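Long-range contacts in rifamycin polyketide synthase (Amycolatopsis mediterranei, PDB 4LN9), which probably acts as the dehydratase of the terminal module of a modular synthase, removing water from the growing polyketide on the way to rifamycin: residues A[36-41]-A[83-88]; A[64-69]-A[196-201]; A[73-78]-A[107-112]; A[114-119]-A[137-142]. All coordinates share one frame; numbering follows the deposited sequence.

Contact 1. Residues A[36-41]-A[83-88]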
loop_
_atom_site.group_PDB
_atom_site.type_symbol
_atom_site.label_atom_id
_atom_site.label_comp_id
_atom_site.label_asym_id
_atom_site.label_seq_id
_atom_site.Cartn_x
_atom_site.Cartn_y
_atom_site.Cartn_z
ATOM N N ALA A 36 -4.807 10.119 -2.346
ATOM C CA ALA A 36 -6.178 9.641 -2.510
ATOM C C ALA A 36 -7.132 10.778 -2.881
ATOM O O ALA A 36 -8.238 10.539 -3.367
ATOM C CB ALA A 36 -6.651 8.937 -1.246
ATOM N N ASP A 37 -6.683 12.014 -2.672
ATOM C CA ASP A 37 -7.531 13.199 -2.823
ATOM C C ASP A 37 -8.920 13.020 -2.216
ATOM O O ASP A 37 -9.932 13.179 -2.900
ATOM C CB ASP A 37 -7.641 13.606 -4.294
ATOM C CG ASP A 37 -8.166 15.020 -4.471
ATOM O OD1 ASP A 37 -8.139 15.797 -3.493
ATOM O OD2 ASP A 37 -8.587 15.360 -5.597
ATOM N N HIS A 38 -8.963 12.785 -0.906
ATOM C CA HIS A 38 -10.195 12.379 -0.234
ATOM C C HIS A 38 -10.094 12.704 1.233
ATOM O O HIS A 38 -9.014 12.596 1.813
ATOM C CB HIS A 38 -10.408 10.881 -0.422
ATOM C CG HIS A 38 -11.747 10.391 0.065
ATOM N ND1 HIS A 38 -11.994 10.138 1.362
ATOM C CD2 HIS A 38 -12.937 10.153 -0.618
ATOM C CE1 HIS A 38 -13.268 9.728 1.502
ATOM N NE2 HIS A 38 -13.846 9.744 0.290
ATOM N N PRO A 39 -11.198 13.160 1.852
ATOM C CA PRO A 39 -11.048 13.719 3.199
ATOM C C PRO A 39 -10.799 12.672 4.288
ATOM O O PRO A 39 -10.463 13.037 5.415
ATOM C CB PRO A 39 -12.384 14.435 3.446
ATOM C CG PRO A 39 -13.009 14.596 2.097
ATOM C CD PRO A 39 -12.538 13.425 1.288
ATOM N N LEU A 40 -11.016 11.395 3.983
ATOM C CA LEU A 40 -10.835 10.340 4.983
ATOM C C LEU A 40 -9.672 9.400 4.670
ATOM O O LEU A 40 -9.453 8.424 5.386
ATOM C CB LEU A 40 -12.119 9.526 5.162
ATOM C CG LEU A 40 -13.331 10.260 5.742
ATOM C CD1 LEU A 40 -14.567 9.376 5.677
ATOM C CD2 LEU A 40 -13.056 10.704 7.172
ATOM N N LEU A 41 -9.086 9.565 3.487
ATOM C CA LEU A 41 -8.095 8.616 2.991
ATOM C C LEU A 41 -6.834 9.371 2.604
ATOM O O LEU A 41 -6.907 10.462 2.040
ATOM C CB LEU A 41 -8.634 7.864 1.773
ATOM C CG LEU A 41 -9.802 6.901 2.001
ATOM C CD1 LEU A 41 -10.294 6.335 0.678
ATOM C CD2 LEU A 41 -9.406 5.783 2.954
ATOM N N LEU A 83 -17.980 3.951 6.184
ATOM C CA LEU A 83 -17.411 2.732 5.624
ATOM C C LEU A 83 -17.909 2.493 4.201
ATOM O O LEU A 83 -17.130 2.153 3.309
ATOM C CB LEU A 83 -17.747 1.536 6.517
ATOM C CG LEU A 83 -17.170 1.644 7.929
ATOM C CD1 LEU A 83 -17.410 0.364 8.717
ATOM C CD2 LEU A 83 -15.685 1.973 7.866
ATOM N N VAL A 84 -19.197 2.742 3.982
ATOM C CA VAL A 84 -19.784 2.691 2.645
ATOM C C VAL A 84 -19.073 3.634 1.677
ATOM O O VAL A 84 -18.736 3.247 0.557
ATOM C CB VAL A 84 -21.291 3.026 2.674
ATOM C CG1 VAL A 84 -21.821 3.234 1.263
ATOM C CG2 VAL A 84 -22.065 1.925 3.382
ATOM N N GLU A 85 -18.811 4.859 2.126
ATOM C CA GLU A 85 -18.134 5.853 1.291
ATOM C C GLU A 85 -16.713 5.412 0.946
ATOM O O GLU A 85 -16.258 5.579 -0.185
ATOM C CB GLU A 85 -18.121 7.229 1.972
ATOM C CG GLU A 85 -17.038 8.182 1.467
ATOM C CD GLU A 85 -17.386 8.844 0.141
ATOM O OE1 GLU A 85 -18.526 8.665 -0.338
ATOM O OE2 GLU A 85 -16.514 9.537 -0.429
ATOM N N LEU A 86 -16.006 4.876 1.935
ATOM C CA LEU A 86 -14.670 4.346 1.709
ATOM C C LEU A 86 -14.701 3.239 0.662
ATOM O O LEU A 86 -13.861 3.199 -0.237
ATOM C CB LEU A 86 -14.079 3.821 3.018
ATOM C CG LEU A 86 -13.941 4.868 4.124
ATOM C CD1 LEU A 86 -13.334 4.257 5.379
ATOM C CD2 LEU A 86 -13.118 6.054 3.643
ATOM N N ALA A 87 -15.654 2.324 0.808
ATOM C CA ALA A 87 -15.757 1.172 -0.080
ATOM C C ALA A 87 -16.035 1.626 -1.504
ATOM O O ALA A 87 -15.383 1.178 -2.446
ATOM C CB ALA A 87 -16.849 0.226 0.399
ATOM N N VAL A 88 -16.960 2.565 -1.657
ATOM C CA VAL A 88 -17.319 3.020 -2.989
ATOM C C VAL A 88 -16.235 3.882 -3.636
ATOM O O VAL A 88 -15.969 3.744 -4.829
ATOM C CB VAL A 88 -18.673 3.747 -3.004
ATOM C CG1 VAL A 88 -18.901 4.407 -4.356
ATOM C CG2 VAL A 88 -19.795 2.768 -2.681
#

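Contact 2. Residues A[64-69]-A[196-201]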
loop_
_atom_site.group_PDB
_atom_site.type_symbol
_atom_site.label_atom_id
_atom_site.label_comp_id
_atom_site.label_asym_id
_atom_site.label_seq_id
_atom_site.Cartn_x
_atom_site.Cartn_y
_atom_site.Cartn_z
ATOM N N HIS A 64 -9.679 14.923 12.228
ATOM C CA HIS A 64 -11.023 14.778 11.688
ATOM C C HIS A 64 -12.052 15.057 12.752
ATOM O O HIS A 64 -12.738 14.144 13.214
ATOM C CB HIS A 64 -11.208 13.379 11.102
ATOM C CG HIS A 64 -10.215 13.039 10.011
ATOM N ND1 HIS A 64 -9.043 12.424 10.263
ATOM C CD2 HIS A 64 -10.224 13.322 8.645
ATOM C CE1 HIS A 64 -8.342 12.307 9.118
ATOM N NE2 HIS A 64 -9.069 12.852 8.129
ATOM N N PRO A 65 -12.110 16.317 13.217
ATOM C CA PRO A 65 -12.880 16.713 14.399
ATOM C C PRO A 65 -14.358 16.358 14.260
ATOM O O PRO A 65 -14.993 15.951 15.234
ATOM C CB PRO A 65 -12.708 18.237 14.435
ATOM C CG PRO A 65 -11.443 18.496 13.689
ATOM C CD PRO A 65 -11.417 17.463 12.600
ATOM N N TRP A 66 -14.844 16.353 13.025
ATOM C CA TRP A 66 -16.263 16.158 12.771
ATOM C C TRP A 66 -16.716 14.737 13.020
ATOM O O TRP A 66 -17.886 14.507 13.344
ATOM C CB TRP A 66 -16.599 16.611 11.354
ATOM C CG TRP A 66 -16.110 15.663 10.294
ATOM C CD1 TRP A 66 -14.956 15.759 9.520
ATOM C CD2 TRP A 66 -16.789 14.461 9.819
ATOM N NE1 TRP A 66 -14.871 14.708 8.644
ATOM C CE2 TRP A 66 -15.946 13.897 8.767
ATOM C CE3 TRP A 66 -17.958 13.807 10.166
ATOM C CZ2 TRP A 66 -16.295 12.744 8.090
ATOM C CZ3 TRP A 66 -18.303 12.649 9.472
ATOM C CH2 TRP A 66 -17.482 12.121 8.473
ATOM N N LEU A 67 -15.754 13.828 13.160
ATOM C CA LEU A 67 -16.065 12.450 13.534
ATOM C C LEU A 67 -16.629 12.373 14.952
ATOM O O LEU A 67 -17.403 11.471 15.270
ATOM C CB LEU A 67 -14.828 11.554 13.411
ATOM C CG LEU A 67 -14.200 11.348 12.028
ATOM C CD1 LEU A 67 -12.918 10.527 12.144
ATOM C CD2 LEU A 67 -15.182 10.693 11.061
ATOM N N ALA A 68 -16.273 13.345 15.787
ATOM C CA ALA A 68 -16.811 13.421 17.140
ATOM C C ALA A 68 -18.327 13.597 17.126
ATOM O O ALA A 68 -19.013 13.205 18.071
ATOM C CB ALA A 68 -16.149 14.551 17.918
ATOM N N ASP A 69 -18.859 14.030 15.983
ATOM C CA ASP A 69 -20.296 14.278 15.858
ATOM C C ASP A 69 -21.120 13.013 15.622
ATOM O O ASP A 69 -22.345 13.076 15.508
ATOM C CB ASP A 69 -20.573 15.303 14.760
ATOM C CG ASP A 69 -20.274 16.718 15.205
ATOM O OD1 ASP A 69 -20.043 16.920 16.417
ATOM O OD2 ASP A 69 -20.220 17.619 14.341
ATOM N N PRO A 196 -23.648 18.257 15.604
ATOM C CA PRO A 196 -24.110 19.222 14.607
ATOM C C PRO A 196 -23.919 18.751 13.167
ATOM O O PRO A 196 -24.760 19.036 12.315
ATOM C CB PRO A 196 -23.238 20.446 14.880
ATOM C CG PRO A 196 -22.932 20.357 16.334
ATOM C CD PRO A 196 -22.797 18.891 16.628
ATOM N N THR A 197 -22.787 18.119 12.874
ATOM C CA THR A 197 -22.535 17.637 11.520
ATOM C C THR A 197 -23.617 16.667 11.051
ATOM O O THR A 197 -24.025 16.695 9.890
ATOM C CB THR A 197 -21.153 16.970 11.387
ATOM O OG1 THR A 197 -20.138 17.885 11.815
ATOM C CG2 THR A 197 -20.892 16.576 9.940
ATOM N N PHE A 198 -24.136 15.863 11.975
ATOM C CA PHE A 198 -25.061 14.799 11.605
ATOM C C PHE A 198 -26.521 15.194 11.771
ATOM O O PHE A 198 -27.415 14.467 11.341
ATOM C CB PHE A 198 -24.774 13.519 12.389
ATOM C CG PHE A 198 -23.563 12.778 11.909
ATOM C CD1 PHE A 198 -23.690 11.615 11.167
ATOM C CD2 PHE A 198 -22.297 13.291 12.132
ATOM C CE1 PHE A 198 -22.572 10.946 10.706
ATOM C CE2 PHE A 198 -21.174 12.623 11.684
ATOM C CZ PHE A 198 -21.313 11.459 10.951
ATOM N N ARG A 199 -26.772 16.306 12.454
ATOM C CA ARG A 199 -28.144 16.758 12.633
ATOM C C ARG A 199 -28.655 17.475 11.386
ATOM O O ARG A 199 -28.738 18.703 11.352
ATOM C CB ARG A 199 -28.279 17.624 13.889
ATOM C CG ARG A 199 -28.139 16.827 15.179
ATOM C CD ARG A 199 -28.595 17.614 16.398
ATOM N NE ARG A 199 -27.856 18.865 16.541
ATOM C CZ ARG A 199 -26.835 19.044 17.374
ATOM N NH1 ARG A 199 -26.440 18.059 18.171
ATOM N NH2 ARG A 199 -26.196 20.207 17.399
ATOM N N ALA A 200 -28.863 16.708 10.318
ATOM C CA ALA A 200 -29.083 17.282 8.997
ATOM C C ALA A 200 -30.515 17.081 8.508
ATOM O O ALA A 200 -30.861 17.499 7.404
ATOM C CB ALA A 200 -28.091 16.712 7.995
ATOM N N VAL A 201 -31.329 16.390 9.298
ATOM C CA VAL A 201 -32.725 16.191 8.932
ATOM C C VAL A 201 -33.520 17.475 9.147
ATOM O O VAL A 201 -33.604 17.980 10.266
ATOM C CB VAL A 201 -33.365 15.045 9.737
ATOM C CG1 VAL A 201 -34.835 14.903 9.371
ATOM C CG2 VAL A 201 -32.623 13.742 9.481
#

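Contact 3. Residues A[73-78]-A[107-112]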
loop_
_atom_site.group_PDB
_atom_site.type_symbol
_atom_site.label_atom_id
_atom_site.label_comp_id
_atom_site.label_asym_id
_atom_site.label_seq_id
_atom_site.Cartn_x
_atom_site.Cartn_y
_atom_site.Cartn_z
ATOM N N ARG A 73 -23.284 5.947 22.658
ATOM C CA ARG A 73 -22.919 5.931 24.074
ATOM C C ARG A 73 -21.567 6.593 24.324
ATOM O O ARG A 73 -20.663 5.996 24.910
ATOM C CB ARG A 73 -22.934 4.504 24.625
ATOM C CG ARG A 73 -24.330 3.917 24.764
ATOM C CD ARG A 73 -24.356 2.459 24.337
ATOM N NE ARG A 73 -25.712 1.919 24.322
ATOM C CZ ARG A 73 -26.012 0.665 24.000
ATOM N NH1 ARG A 73 -25.051 -0.179 23.652
ATOM N NH2 ARG A 73 -27.274 0.258 24.013
ATOM N N ASP A 74 -21.428 7.817 23.822
ATOM C CA ASP A 74 -20.248 8.646 24.062
ATOM C C ASP A 74 -18.929 8.030 23.587
ATOM O O ASP A 74 -17.856 8.568 23.862
ATOM C CB ASP A 74 -20.155 9.061 25.534
ATOM C CG ASP A 74 -21.183 10.116 25.907
ATOM O OD1 ASP A 74 -20.811 11.306 25.998
ATOM O OD2 ASP A 74 -22.367 9.759 26.083
ATOM N N VAL A 75 -19.021 7.004 22.744
ATOM C CA VAL A 75 -17.853 6.487 22.034
ATOM C C VAL A 75 -17.897 6.910 20.565
ATOM O O VAL A 75 -18.814 6.527 19.839
ATOM C CB VAL A 75 -17.806 4.946 22.100
ATOM C CG1 VAL A 75 -16.556 4.419 21.412
ATOM C CG2 VAL A 75 -17.876 4.469 23.544
ATOM N N VAL A 76 -16.905 7.678 20.119
ATOM C CA VAL A 76 -16.788 8.008 18.698
ATOM C C VAL A 76 -16.548 6.756 17.854
ATOM O O VAL A 76 -15.583 6.024 18.078
ATOM C CB VAL A 76 -15.663 9.027 18.423
ATOM C CG1 VAL A 76 -15.594 9.352 16.937
ATOM C CG2 VAL A 76 -15.879 10.292 19.241
ATOM N N ILE A 77 -17.490 6.457 16.961
ATOM C CA ILE A 77 -17.333 5.359 16.006
ATOM C C ILE A 77 -17.653 5.839 14.590
ATOM O O ILE A 77 -18.556 6.654 14.400
ATOM C CB ILE A 77 -18.243 4.162 16.367
ATOM C CG1 ILE A 77 -19.702 4.455 16.006
ATOM C CG2 ILE A 77 -18.120 3.818 17.845
ATOM C CD1 ILE A 77 -20.657 3.335 16.365
ATOM N N VAL A 78 -16.827 5.451 13.617
ATOM C CA VAL A 78 -17.083 5.833 12.229
ATOM C C VAL A 78 -18.418 5.244 11.782
ATOM O O VAL A 78 -18.706 4.084 12.077
ATOM C CB VAL A 78 -15.959 5.361 11.277
ATOM C CG1 VAL A 78 -16.341 5.623 9.827
ATOM C CG2 VAL A 78 -14.650 6.058 11.620
ATOM N N PRO A 107 -17.437 -2.201 15.041
ATOM C CA PRO A 107 -17.337 -0.742 15.019
ATOM C C PRO A 107 -15.901 -0.252 14.831
ATOM O O PRO A 107 -14.980 -0.773 15.461
ATOM C CB PRO A 107 -17.857 -0.339 16.399
ATOM C CG PRO A 107 -18.801 -1.431 16.769
ATOM C CD PRO A 107 -18.190 -2.686 16.212
ATOM N N LEU A 108 -15.716 0.715 13.937
ATOM C CA LEU A 108 -14.430 1.389 13.780
ATOM C C LEU A 108 -14.307 2.539 14.777
ATOM O O LEU A 108 -14.718 3.666 14.494
ATOM C CB LEU A 108 -14.267 1.894 12.339
ATOM C CG LEU A 108 -13.087 2.802 11.966
ATOM C CD1 LEU A 108 -11.846 2.484 12.797
ATOM C CD2 LEU A 108 -12.781 2.694 10.477
ATOM N N VAL A 109 -13.879 2.210 15.993
ATOM C CA VAL A 109 -13.779 3.192 17.065
ATOM C C VAL A 109 -12.662 4.189 16.782
ATOM O O VAL A 109 -11.548 3.801 16.434
ATOM C CB VAL A 109 -13.500 2.513 18.419
ATOM C CG1 VAL A 109 -13.217 3.558 19.487
ATOM C CG2 VAL A 109 -14.671 1.631 18.821
ATOM N N VAL A 110 -12.981 5.476 16.871
ATOM C CA VAL A 110 -11.949 6.508 16.854
ATOM C C VAL A 110 -11.586 6.887 18.284
ATOM O O VAL A 110 -12.469 7.170 19.094
ATOM C CB VAL A 110 -12.415 7.769 16.099
ATOM C CG1 VAL A 110 -11.262 8.750 15.942
ATOM C CG2 VAL A 110 -12.990 7.394 14.741
ATOM N N PRO A 111 -10.296 6.769 18.629
ATOM C CA PRO A 111 -9.815 7.016 19.990
ATOM C C PRO A 111 -9.859 8.499 20.358
ATOM O O PRO A 111 -9.496 9.347 19.543
ATOM C CB PRO A 111 -8.366 6.522 19.943
ATOM C CG PRO A 111 -7.971 6.636 18.510
ATOM C CD PRO A 111 -9.215 6.350 17.720
ATOM N N ARG A 112 -10.296 8.806 21.577
ATOM C CA ARG A 112 -10.454 10.197 22.000
ATOM C C ARG A 112 -9.124 10.949 22.060
ATOM O O ARG A 112 -9.091 12.165 21.867
ATOM C CB ARG A 112 -11.191 10.292 23.342
ATOM C CG ARG A 112 -11.712 11.684 23.684
ATOM C CD ARG A 112 -12.761 12.172 22.690
ATOM N NE ARG A 112 -14.092 11.632 22.970
ATOM C CZ ARG A 112 -15.225 12.149 22.504
ATOM N NH1 ARG A 112 -15.205 13.261 21.781
ATOM N NH2 ARG A 112 -16.384 11.558 22.770
HETATM O O HOH W 1 -18.773 11.117 22.928
HETATM O O HOH W 2 -13.867 7.932 21.181
HETATM O O HOH W 3 -17.876 1.446 12.476
#

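Contact 4. Residues A[114-119]-A[137-142]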
loop_
_atom_site.group_PDB
_atom_site.type_symbol
_atom_site.label_atom_id
_atom_site.label_comp_id
_atom_site.label_asym_id
_atom_site.label_seq_id
_atom_site.Cartn_x
_atom_site.Cartn_y
_atom_site.Cartn_z
ATOM N N GLY A 114 -4.993 10.327 20.181
ATOM C CA GLY A 114 -4.157 9.512 19.309
ATOM C C GLY A 114 -4.788 9.302 17.948
ATOM O O GLY A 114 -5.712 10.020 17.564
ATOM N N GLY A 115 -4.272 8.327 17.207
ATOM C CA GLY A 115 -4.797 8.015 15.884
ATOM C C GLY A 115 -5.143 6.547 15.744
ATOM O O GLY A 115 -4.794 5.734 16.601
ATOM N N VAL A 116 -5.918 6.222 14.715
ATOM C CA VAL A 116 -6.081 4.837 14.303
ATOM C C VAL A 116 -5.792 4.696 12.815
ATOM O O VAL A 116 -6.147 5.567 12.020
ATOM C CB VAL A 116 -7.495 4.309 14.617
ATOM C CG1 VAL A 116 -8.550 5.155 13.920
ATOM C CG2 VAL A 116 -7.620 2.847 14.217
ATOM N N ARG A 117 -4.945 3.725 12.486
ATOM C CA ARG A 117 -4.569 3.494 11.099
ATOM C C ARG A 117 -5.699 2.740 10.412
ATOM O O ARG A 117 -6.304 1.852 11.010
ATOM C CB ARG A 117 -3.277 2.678 11.038
ATOM C CG ARG A 117 -2.771 2.418 9.630
ATOM C CD ARG A 117 -1.406 1.748 9.650
ATOM N NE ARG A 117 -0.346 2.683 10.014
ATOM C CZ ARG A 117 0.883 2.316 10.359
ATOM N NH1 ARG A 117 1.202 1.031 10.413
ATOM N NH2 ARG A 117 1.787 3.235 10.676
ATOM N N VAL A 118 -6.097 3.203 9.229
ATOM C CA VAL A 118 -7.192 2.564 8.506
ATOM C C VAL A 118 -6.748 2.068 7.139
ATOM O O VAL A 118 -5.886 2.669 6.498
ATOM C CB VAL A 118 -8.404 3.502 8.339
ATOM C CG1 VAL A 118 -9.503 2.811 7.545
ATOM C CG2 VAL A 118 -8.922 3.943 9.700
ATOM N N GLN A 119 -7.289 0.932 6.723
ATOM C CA GLN A 119 -6.938 0.393 5.426
ATOM C C GLN A 119 -8.156 -0.119 4.676
ATOM O O GLN A 119 -8.987 -0.833 5.234
ATOM C CB GLN A 119 -5.895 -0.711 5.569
ATOM C CG GLN A 119 -5.271 -1.108 4.244
ATOM C CD GLN A 119 -4.197 -2.160 4.407
ATOM O OE1 GLN A 119 -4.349 -3.292 3.950
ATOM N NE2 GLN A 119 -3.077 -1.775 5.009
ATOM N N SER A 137 -8.609 -1.761 10.555
ATOM C CA SER A 137 -7.970 -0.730 11.360
ATOM C C SER A 137 -6.910 -1.292 12.303
ATOM O O SER A 137 -6.999 -2.436 12.754
ATOM C CB SER A 137 -9.012 0.067 12.146
ATOM O OG SER A 137 -9.537 -0.697 13.216
ATOM N N LEU A 138 -5.930 -0.453 12.621
ATOM C CA LEU A 138 -4.874 -0.784 13.570
ATOM C C LEU A 138 -4.670 0.385 14.527
ATOM O O LEU A 138 -4.164 1.438 14.135
ATOM C CB LEU A 138 -3.564 -1.062 12.825
ATOM C CG LEU A 138 -2.366 -1.473 13.687
ATOM C CD1 LEU A 138 -2.633 -2.807 14.368
ATOM C CD2 LEU A 138 -1.096 -1.537 12.851
ATOM N N ARG A 139 -5.152 0.227 15.757
ATOM C CA ARG A 139 -4.938 1.217 16.807
ATOM C C ARG A 139 -3.455 1.337 17.156
ATOM O O ARG A 139 -2.722 0.350 17.124
ATOM C CB ARG A 139 -5.740 0.843 18.056
ATOM C CG ARG A 139 -7.247 0.834 17.847
ATOM C CD ARG A 139 -7.871 2.157 18.259
ATOM N NE ARG A 139 -9.199 1.979 18.839
ATOM C CZ ARG A 139 -9.457 2.019 20.142
ATOM N NH1 ARG A 139 -8.486 2.283 21.006
ATOM N NH2 ARG A 139 -10.689 1.800 20.583
ATOM N N GLU A 140 -3.025 2.547 17.505
ATOM C CA GLU A 140 -1.623 2.809 17.833
ATOM C C GLU A 140 -1.070 1.801 18.837
ATOM O O GLU A 140 0.105 1.433 18.781
ATOM C CB GLU A 140 -1.460 4.228 18.381
ATOM C CG GLU A 140 -1.402 5.306 17.312
ATOM C CD GLU A 140 -1.154 6.683 17.893
ATOM O OE1 GLU A 140 -0.909 6.780 19.115
ATOM O OE2 GLU A 140 -1.210 7.670 17.131
ATOM N N ASP A 141 -1.889 1.457 19.825
ATOM C CA ASP A 141 -1.490 0.529 20.877
ATOM C C ASP A 141 -1.423 -0.906 20.354
ATOM O O ASP A 141 -0.595 -1.701 20.800
ATOM C CB ASP A 141 -2.471 0.616 22.048
ATOM C CG ASP A 141 -3.905 0.818 21.592
ATOM O OD1 ASP A 141 -4.620 -0.191 21.415
ATOM O OD2 ASP A 141 -4.308 1.982 21.383
ATOM N N ALA A 142 -2.207 -1.185 19.311
ATOM C CA ALA A 142 -2.516 -2.570 18.928
ATOM C C ALA A 142 -1.324 -3.310 18.315
ATOM O O ALA A 142 -0.339 -2.694 17.906
ATOM C CB ALA A 142 -3.709 -2.607 17.982
#

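Contact 1. Residues A[36-41]-A[83-88]
His38 and Glu85 form a histidine-carboxylate hydrogen bond between strand 34-38 and helix 80-93, the long helix wrapped by the first half of the double hotdog fold. The His38 side chain can be followed outward. CB points to the helix, and chi1 of -172° sets CG anti to the backbone N, which carries the ring towards Glu85. His38 ND1 accepts a bond from Leu40 N at 3.1 Å. That bond turns the local loop back on the ring and leaves the proton on NE2. The ring faces are lined from within the segment: Leu41 CD1 lies over the rim of one, Pro39 CD over the rim of the other. His38 CD2 passes 3.6 Å from Glu85 OE2. His38 CE1 is 4.3 Å from Leu86 CD2.

Leu86 sends this one methyl into the segment. Leu86 CD2 packs 3.9 Å from Leu40 CB and 3.8 Å from Leu41 CD2.

Glu85 also takes backbone N-H groups of Gly233 and Ile234, so its buried carboxylate is held on both oxygens. Phe232 meets the His38 ring nearly at right angles. At the tip, His38 NE2 donates to the anti lone pair of Glu85 OE2, 2.8 Å away and close to the imidazole plane.

Contact 2. Residues A[64-69]-A[196-201]
Asp69 and Thr197 make the polar part of this loop-to-loop contact. Asp69 OD2 accepts two bonds from the one residue. Thr197 OG1 donates to the anti lone pair of Asp69 OD2 over a short 2.5 Å. Thr197 N reaches Asp69 OD2 at 3.0 Å, from well above the carboxylate plane. Thr197 chi1 of -56° lays OG1 beside its own backbone N, which lets both donors meet one acceptor. Asp69 OD1 lies 3.4 Å from Pro196 CD.

Aromatic packing comes next. The Trp66 six-membered ring and the Phe198 ring meet rim to rim. Their centroids are 5.9 Å apart, and the planes differ by 28°. Neither ring covers the other; the closest atoms are Trp66 CZ3 and Phe198 CZ, at 3.6 Å.

Further contacts are van der Waals. Phe198 CD2 rests 3.4 Å from Asp69 O and 3.7 Å from Asp69 CB. Thr197 CG2 stands 4.0 Å from Trp66 CE3. Phe198 also meets His70 and touches Asp240, residues in sequence motifs that resemble the conserved His and Asp motifs of polyketide dehydratases.

The segments come from the two hotdog halves. With two donors on one oxygen, Asp69 is probably ionised, and its carboxylate ties the 3-10 segment 65-69 to the start of the loop that leads into strand 201-207.

Contact 3. Residues A[73-78]-A[107-112]
Val76 chi1 of -179° sets its CG1 anti to the backbone N and against Val110, 3.6 Å from Val110 CB and 3.9 Å from Val110 CG2. In Val110 the anti branch is CG1 (chi1 -173°), and CG2, beside the backbone N, meets Val76. Arg112 is folded twice, at chi2 and chi3, which carries its guanidinium back over Val76. Val76 CG2 lies over one face of that group, towards the rim, 3.8 Å from Arg112 CZ. Asp74 O sits at the guanidinium edge.

The two backbones join in a single beta bridge between Ile77 and Val109. Val110 N donates to Val76 O, and Val78 N to Leu108 O, each at 2.9 Å. Two waters extend the link: one bonds Val76 N and Val110 O, the other spans Val78 O and Leu108 N.

Val78 and Leu108 run side by side, pointing the same way, with CG2 of Val78 3.6 Å from CG of Leu108. Val75 CG1 meets Val109 CG1 at 3.9 Å.

Ile77 O accepts a bond from His70 ND1, so the bridged segment also holds that histidine. Residues 73-78 lead into helix 80-93. Residues 107-112 connect strand 98-104 with strand 116-122, and Leu108 packs on Val118 and on Ser137 of strand 131-139.

Contact 4. Residues A[114-119]-A[137-142]
Strands 116-119 and 137-139 run antiparallel, at 167° and 4.6 Å between axes, as arms of one beta hairpin, with Arg117 and Leu138 as the hydrogen-bonded pair and Val116 with Arg139 and Val118 with Ser137 as non-hydrogen-bonded pairs. Arg117 N reaches Leu138 O at 2.9 Å, and Leu138 N reaches Arg117 O at 2.8 Å.

Val116, Val118, Ser137 and Arg139 share one face. Val116 chi1 is 59°, which turns CG2 anti to the backbone N and towards the partner strand. Val116 CG2 lies 3.7 Å from Ser137 CB and 4.1 Å from Arg139 CD. Ser137 OG bonds to His148 NE2. Arg117 and Leu138 take the other face, their CB atoms 4.2 Å apart. Bent at chi3, the Arg117 chain leads away from the partner strand.

A type I turn from Arg139 to Ala142 ends the strand. The extended Glu140 chain brings its OE2 to 3.1 Å from Gly115 N, a weak bond. Its stronger partner is Arg58, in a salt bridge.

Strand 52-59 flanks 116-119, with Val118 packed on Ser57 and Leu59. Strand 146-154 follows 131-139 in the sheet. Trp145 touches Arg117 and Leu138. The second subunit adds Gln46, whose O accepts a bond from Gln119 NE2, and Leu33, which packs on Arg117.

Most of the contacts touch. Contact 1 meets contact 2 through Leu40 CD2 and Trp66 CZ2, 3.9 Å apart, and through a weak hydrogen bond from His64 to Pro39. Contact 1 also meets contact 3, Leu83 CD2 lying 4.0 Å from Leu108 CD2. Contact 2 meets contact 3 where Leu67 O lies 3.2 Å from Val76 CG1. Contact 3 rests on contact 4 through Val109 CG1 and Arg139 NH2, 3.3 Å apart; their centres are about 12 Å apart. Contacts 2 and 4 do not touch, the nearest atoms being about 7 Å apart. Contacts 2 and 3 both engage His70, which with Asp240 probably marks the dehydratase active site. Contact 4 instead reaches the second subunit.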